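Local coordinates for beta-L-arabinobiosidase (Bacteroides thetaiotaomicron, PDB 5MQR), which hydrolyses glycosidic bonds in plant pectin, probably as a beta-L-arabinobiosidase, and may also have sialidase-like activity, at residues A413-D418 against V607-T612; R27-G32 against G342-T347. One frame throughout, in Å; residues are numbered along the deposited sequence.

In the fold
Both contacts join pieces of chain far apart in sequence, and both are partly buried, with a packed side and a more exposed side. They share no strand; their centres lie about 34 Å apart. Contact 1 is antiparallel and part of the sheet that also holds strands 447-452 and 470-479, probably that of the carbohydrate-binding-like domain. Contact 2 is parallel and lies in the propeller region, where the chain start joins a turn of a later blade. Each has three backbone bonds, one of them weak in contact 1; contact 1 adds a histidine-threonine bond and a salt bridge, contact 2 more aromatic and aliphatic packing and one threonine-glutamate bond.

Contact 1: A413-D418 against V607-T612; sequences AHADDD and VKTSST
Thr609 OG1 meets two groups of 413-418 at once. It takes the N-H of Ala415 at 3.1 Å and hydrogen-bonds His414 ND1 at 2.7 Å, lying in the plane of the imidazole at its edge. The first torsion of Thr609 (chi1 71°) sets OG1 between the backbone N and carbonyl carbon, and the His414 side chain crosses it at about a right angle. One imidazole face is covered by the backbone of Ser610 and Ser611, which follow Thr609: Ser610 CA makes a CH-pi contact 3.9 Å from the ring centroid, with Ser611 N nearer the rim. Ala415 fits closely here too. Its O accepts Thr609 N at 3.0 Å and is touched by Lys608 CA, while its CB rests against Val607 CG1 at 4.3 Å. Toward the other end, Asp417 N donates to Val607 O at 2.9 Å, whereas the return bond from Val607 N to Asp417 O is weak and bent. The outer side is looser. Asp416 and Lys608, both exposed, run side by side; the lysine bends at its last torsion to bring NZ 3.3 Å from Asp416 OD1, a long salt bridge approaching on the syn side, out of the carboxylate plane. Asp417 turns to the opposite face of the sheet, where OD2 is held by Arg463 and Trp431. The short, weakly bonded strand 416-417 adds an antiparallel edge segment to the branched antiparallel sheet through strand 600-610, whose other edge bonds to strand 470-479 through Ser474 and Lys472, while strand 460-468 packs against His414, Ala415 and Thr609.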
loop_
_atom_site.group_PDB
_atom_site.type_symbol
_atom_site.label_atom_id
_atom_site.label_comp_id
_atom_site.label_asym_id
_atom_site.label_seq_id
_atom_site.Cartn_x
_atom_site.Cartn_y
_atom_site.Cartn_z
ATOM N N ALA A 413 -9.053 -1.754 -1.473
ATOM C CA ALA A 413 -10.326 -2.395 -1.316
ATOM C C ALA A 413 -11.381 -1.722 -2.185
ATOM O O ALA A 413 -11.332 -0.519 -2.432
ATOM C CB ALA A 413 -10.757 -2.320 0.128
ATOM N N HIS A 414 -12.354 -2.533 -2.587
ATOM C CA HIS A 414 -13.541 -2.074 -3.268
ATOM C C HIS A 414 -14.408 -1.226 -2.355
ATOM O O HIS A 414 -14.281 -1.254 -1.134
ATOM C CB HIS A 414 -14.345 -3.259 -3.814
ATOM C CG HIS A 414 -13.804 -3.766 -5.106
ATOM N ND1 HIS A 414 -14.139 -3.200 -6.317
ATOM C CD2 HIS A 414 -12.876 -4.715 -5.375
ATOM C CE1 HIS A 414 -13.464 -3.799 -7.281
ATOM N NE2 HIS A 414 -12.686 -4.715 -6.732
ATOM N N ALA A 415 -15.302 -0.486 -2.990
ATOM C CA ALA A 415 -16.203 0.411 -2.319
ATOM C C ALA A 415 -17.318 -0.378 -1.652
ATOM O O ALA A 415 -17.868 -1.324 -2.215
ATOM C CB ALA A 415 -16.802 1.398 -3.316
ATOM N N ASP A 416 -17.651 0.053 -0.446
ATOM C CA ASP A 416 -18.869 -0.364 0.209
ATOM C C ASP A 416 -19.171 0.721 1.239
ATOM O O ASP A 416 -18.851 0.583 2.409
ATOM C CB ASP A 416 -18.699 -1.768 0.833
ATOM C CG ASP A 416 -19.987 -2.305 1.397
ATOM O OD1 ASP A 416 -21.078 -1.754 1.113
ATOM O OD2 ASP A 416 -19.905 -3.291 2.138
ATOM N N ASP A 417 -19.778 1.804 0.765
ATOM C CA ASP A 417 -19.749 3.082 1.431
ATOM C C ASP A 417 -21.144 3.437 1.877
ATOM O O ASP A 417 -22.088 3.424 1.085
ATOM C CB ASP A 417 -19.236 4.172 0.485
ATOM C CG ASP A 417 -17.834 3.878 -0.080
ATOM O OD1 ASP A 417 -17.126 2.935 0.346
ATOM O OD2 ASP A 417 -17.443 4.628 -0.997
ATOM N N ASP A 418 -21.261 3.729 3.165
ATOM C CA ASP A 418 -22.481 4.218 3.779
ATOM C C ASP A 418 -22.144 5.619 4.293
ATOM O O ASP A 418 -21.427 5.764 5.277
ATOM C CB ASP A 418 -22.879 3.246 4.893
ATOM C CG ASP A 418 -24.128 3.663 5.658
ATOM O OD1 ASP A 418 -24.692 4.735 5.359
ATOM O OD2 ASP A 418 -24.522 2.899 6.591
ATOM N N VAL A 607 -22.735 3.245 -2.160
ATOM C CA VAL A 607 -21.926 2.991 -3.317
ATOM C C VAL A 607 -21.158 1.703 -3.022
ATOM O O VAL A 607 -20.403 1.662 -2.053
ATOM C CB VAL A 607 -20.958 4.157 -3.570
ATOM C CG1 VAL A 607 -20.067 3.845 -4.757
ATOM C CG2 VAL A 607 -21.727 5.449 -3.786
ATOM N N LYS A 608 -21.373 0.667 -3.841
ATOM C CA LYS A 608 -20.624 -0.602 -3.788
ATOM C C LYS A 608 -19.966 -0.944 -5.117
ATOM O O LYS A 608 -20.573 -0.816 -6.178
ATOM C CB LYS A 608 -21.529 -1.793 -3.469
ATOM C CG LYS A 608 -22.339 -1.690 -2.201
ATOM C CD LYS A 608 -23.211 -2.947 -2.066
ATOM C CE LYS A 608 -24.453 -2.720 -1.204
ATOM N NZ LYS A 608 -24.100 -2.609 0.247
ATOM N N THR A 609 -18.745 -1.455 -5.040
ATOM C CA THR A 609 -18.118 -2.074 -6.182
ATOM C C THR A 609 -17.647 -3.477 -5.804
ATOM O O THR A 609 -17.427 -3.796 -4.624
ATOM C CB THR A 609 -16.988 -1.211 -6.790
ATOM O OG1 THR A 609 -15.850 -1.177 -5.926
ATOM C CG2 THR A 609 -17.473 0.221 -7.043
ATOM N N SER A 610 -17.538 -4.322 -6.827
ATOM C CA SER A 610 -16.937 -5.650 -6.675
ATOM C C SER A 610 -16.425 -6.120 -8.018
ATOM O O SER A 610 -16.818 -5.596 -9.084
ATOM C CB SER A 610 -17.955 -6.652 -6.122
ATOM O OG SER A 610 -19.014 -6.810 -7.033
ATOM N N SER A 611 -15.545 -7.109 -7.946
ATOM C CA SER A 611 -14.970 -7.735 -9.104
ATOM C C SER A 611 -14.944 -9.252 -8.959
ATOM O O SER A 611 -14.624 -9.772 -7.891
ATOM C CB SER A 611 -13.535 -7.245 -9.309
ATOM O OG SER A 611 -13.003 -7.845 -10.489
ATOM N N THR A 612 -15.258 -9.940 -10.053
ATOM C CA THR A 612 -15.089 -11.396 -10.148
ATOM C C THR A 612 -13.728 -11.797 -10.753
ATOM O O THR A 612 -13.544 -12.966 -11.079
ATOM C CB THR A 612 -16.237 -12.050 -10.956
ATOM O OG1 THR A 612 -16.370 -11.383 -12.212
ATOM C CG2 THR A 612 -17.569 -11.977 -10.173
#

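Contact 2: R27-G32 against G342-T347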
loop_
_atom_site.group_PDB
_atom_site.type_symbol
_atom_site.label_atom_id
_atom_site.label_comp_id
_atom_site.label_asym_id
_atom_site.label_seq_id
_atom_site.Cartn_x
_atom_site.Cartn_y
_atom_site.Cartn_z
ATOM N N ARG A 27 21.534 15.685 -5.110
ATOM C CA ARG A 27 20.470 16.626 -5.602
ATOM C C ARG A 27 19.087 16.009 -5.747
ATOM O O ARG A 27 18.953 14.828 -6.046
ATOM C CB ARG A 27 20.818 17.210 -6.972
ATOM C CG ARG A 27 22.033 18.126 -7.039
ATOM C CD ARG A 27 21.867 19.427 -6.282
ATOM N NE ARG A 27 22.954 20.351 -6.620
ATOM C CZ ARG A 27 24.186 20.323 -6.108
ATOM N NH1 ARG A 27 24.532 19.426 -5.178
ATOM N NH2 ARG A 27 25.085 21.212 -6.541
ATOM N N ILE A 28 18.053 16.828 -5.584
ATOM C CA ILE A 28 16.676 16.409 -5.901
ATOM C C ILE A 28 16.598 16.016 -7.385
ATOM O O ILE A 28 17.155 16.704 -8.222
ATOM C CB ILE A 28 15.633 17.514 -5.563
ATOM C CG1 ILE A 28 15.528 17.694 -4.031
ATOM C CG2 ILE A 28 14.268 17.178 -6.159
ATOM C CD1 ILE A 28 14.712 18.891 -3.558
ATOM N N HIS A 29 15.943 14.896 -7.685
ATOM C CA HIS A 29 15.782 14.412 -9.057
ATOM C C HIS A 29 14.594 13.463 -9.163
ATOM O O HIS A 29 14.118 12.921 -8.149
ATOM C CB HIS A 29 17.067 13.754 -9.589
ATOM C CG HIS A 29 17.513 12.546 -8.821
ATOM N ND1 HIS A 29 17.897 12.592 -7.492
ATOM C CD2 HIS A 29 17.651 11.253 -9.202
ATOM C CE1 HIS A 29 18.226 11.377 -7.086
ATOM N NE2 HIS A 29 18.099 10.549 -8.108
ATOM N N TYR A 30 14.092 13.313 -10.387
ATOM C CA TYR A 30 12.960 12.444 -10.680
ATOM C C TYR A 30 13.402 11.343 -11.626
ATOM O O TYR A 30 13.879 11.632 -12.712
ATOM C CB TYR A 30 11.842 13.246 -11.326
ATOM C CG TYR A 30 10.640 12.431 -11.785
ATOM C CD1 TYR A 30 9.773 11.839 -10.864
ATOM C CD2 TYR A 30 10.346 12.279 -13.154
ATOM C CE1 TYR A 30 8.653 11.117 -11.282
ATOM C CE2 TYR A 30 9.228 11.566 -13.574
ATOM C CZ TYR A 30 8.383 10.989 -12.637
ATOM O OH TYR A 30 7.291 10.256 -13.055
ATOM N N THR A 31 13.218 10.093 -11.196
ATOM C CA THR A 31 13.540 8.907 -11.969
ATOM C C THR A 31 12.297 8.102 -12.371
ATOM O O THR A 31 12.428 7.062 -13.012
ATOM C CB THR A 31 14.446 7.972 -11.157
ATOM O OG1 THR A 31 13.749 7.552 -9.973
ATOM C CG2 THR A 31 15.766 8.659 -10.798
ATOM N N GLY A 32 11.098 8.545 -12.002
ATOM C CA GLY A 32 9.891 7.889 -12.466
ATOM C C GLY A 32 9.811 7.959 -13.981
ATOM O O GLY A 32 10.455 8.814 -14.628
ATOM N N GLY A 342 13.678 12.280 0.206
ATOM C CA GLY A 342 13.812 13.701 -0.093
ATOM C C GLY A 342 14.756 14.070 -1.234
ATOM O O GLY A 342 14.946 15.255 -1.498
ATOM N N LEU A 343 15.339 13.073 -1.915
ATOM C CA LEU A 343 16.207 13.325 -3.055
ATOM C C LEU A 343 15.662 12.689 -4.321
ATOM O O LEU A 343 15.418 13.387 -5.279
ATOM C CB LEU A 343 17.621 12.856 -2.759
ATOM C CG LEU A 343 18.363 13.712 -1.735
ATOM C CD1 LEU A 343 19.763 13.132 -1.525
ATOM C CD2 LEU A 343 18.462 15.184 -2.139
ATOM N N GLU A 344 15.469 11.377 -4.323
ATOM C CA GLU A 344 14.905 10.674 -5.483
ATOM C C GLU A 344 13.386 10.622 -5.460
ATOM O O GLU A 344 12.805 10.057 -4.559
ATOM C CB GLU A 344 15.431 9.239 -5.566
ATOM C CG GLU A 344 14.995 8.467 -6.822
ATOM C CD GLU A 344 15.451 7.012 -6.825
ATOM O OE1 GLU A 344 16.075 6.563 -5.840
ATOM O OE2 GLU A 344 15.152 6.286 -7.792
ATOM N N TYR A 345 12.760 11.178 -6.485
ATOM C CA TYR A 345 11.320 11.133 -6.625
ATOM C C TYR A 345 10.995 10.144 -7.700
ATOM O O TYR A 345 11.654 10.122 -8.733
ATOM C CB TYR A 345 10.765 12.517 -6.952
ATOM C CG TYR A 345 10.743 13.406 -5.729
ATOM C CD1 TYR A 345 11.887 14.073 -5.305
ATOM C CD2 TYR A 345 9.582 13.558 -4.975
ATOM C CE1 TYR A 345 11.872 14.868 -4.184
ATOM C CE2 TYR A 345 9.564 14.349 -3.841
ATOM C CZ TYR A 345 10.711 15.014 -3.458
ATOM O OH TYR A 345 10.705 15.824 -2.333
ATOM N N THR A 346 10.000 9.306 -7.440
ATOM C CA THR A 346 9.751 8.127 -8.262
ATOM C C THR A 346 8.350 7.997 -8.814
ATOM O O THR A 346 8.126 7.117 -9.615
ATOM C CB THR A 346 10.052 6.839 -7.448
ATOM O OG1 THR A 346 9.188 6.774 -6.316
ATOM C CG2 THR A 346 11.492 6.860 -6.943
ATOM N N THR A 347 7.408 8.846 -8.397
ATOM C CA THR A 347 6.011 8.761 -8.834
ATOM C C THR A 347 5.519 10.098 -9.415
ATOM O O THR A 347 6.117 11.159 -9.179
ATOM C CB THR A 347 5.076 8.393 -7.640
ATOM O OG1 THR A 347 5.064 9.451 -6.667
ATOM C CG2 THR A 347 5.531 7.084 -6.968
HETATM O O HOH W 1 6.786 7.005 -12.029
#
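Ile28 and Tyr345 make the main apolar fit: the CG2 branch of Ile28 touches CE1 of the Tyr345 ring, 3.9 Å away, while its CG1 branch reaches Leu343 CD2 at 4.3 Å. Leu343 CD2 lies against the Arg27-Ile28 peptide, 3.8 Å from Arg27 C. Tyr30 extends along the next step of the parallel pair; its CG is anti to the backbone N (chi1 175°), which lays CD1 beside Tyr345 CB and carries CE1 to 3.3 Å from Thr347 O. Gly32 N folds back over the centre of this ring, and Glu34 O receives the hydroxyl. Across the sheet, one face of the His29 ring is turned to Glu344 CA, a CH-pi contact 4.1 Å from the ring centroid. ND1 of His29 is held by Arg27 O. Glu344, extended beyond CG, ends where Thr31 OG1 donates to the anti lone pair of OE2 at 2.9 Å. Three backbone bonds tie the strands: His29 N to Leu343 O, Tyr345 N to His29 O at 2.8 Å, and Thr31 N to Tyr345 O. Asp341 OD1 accepts the N-H groups of Leu343 and Glu344, consistent with an Asp-box turn between strands 334-339 and 349-350. The chemistry implies a chain start anchored mainly by backbone bonds and aromatic packing on the propeller blade, with the one carboxylate bond confined to its more exposed side.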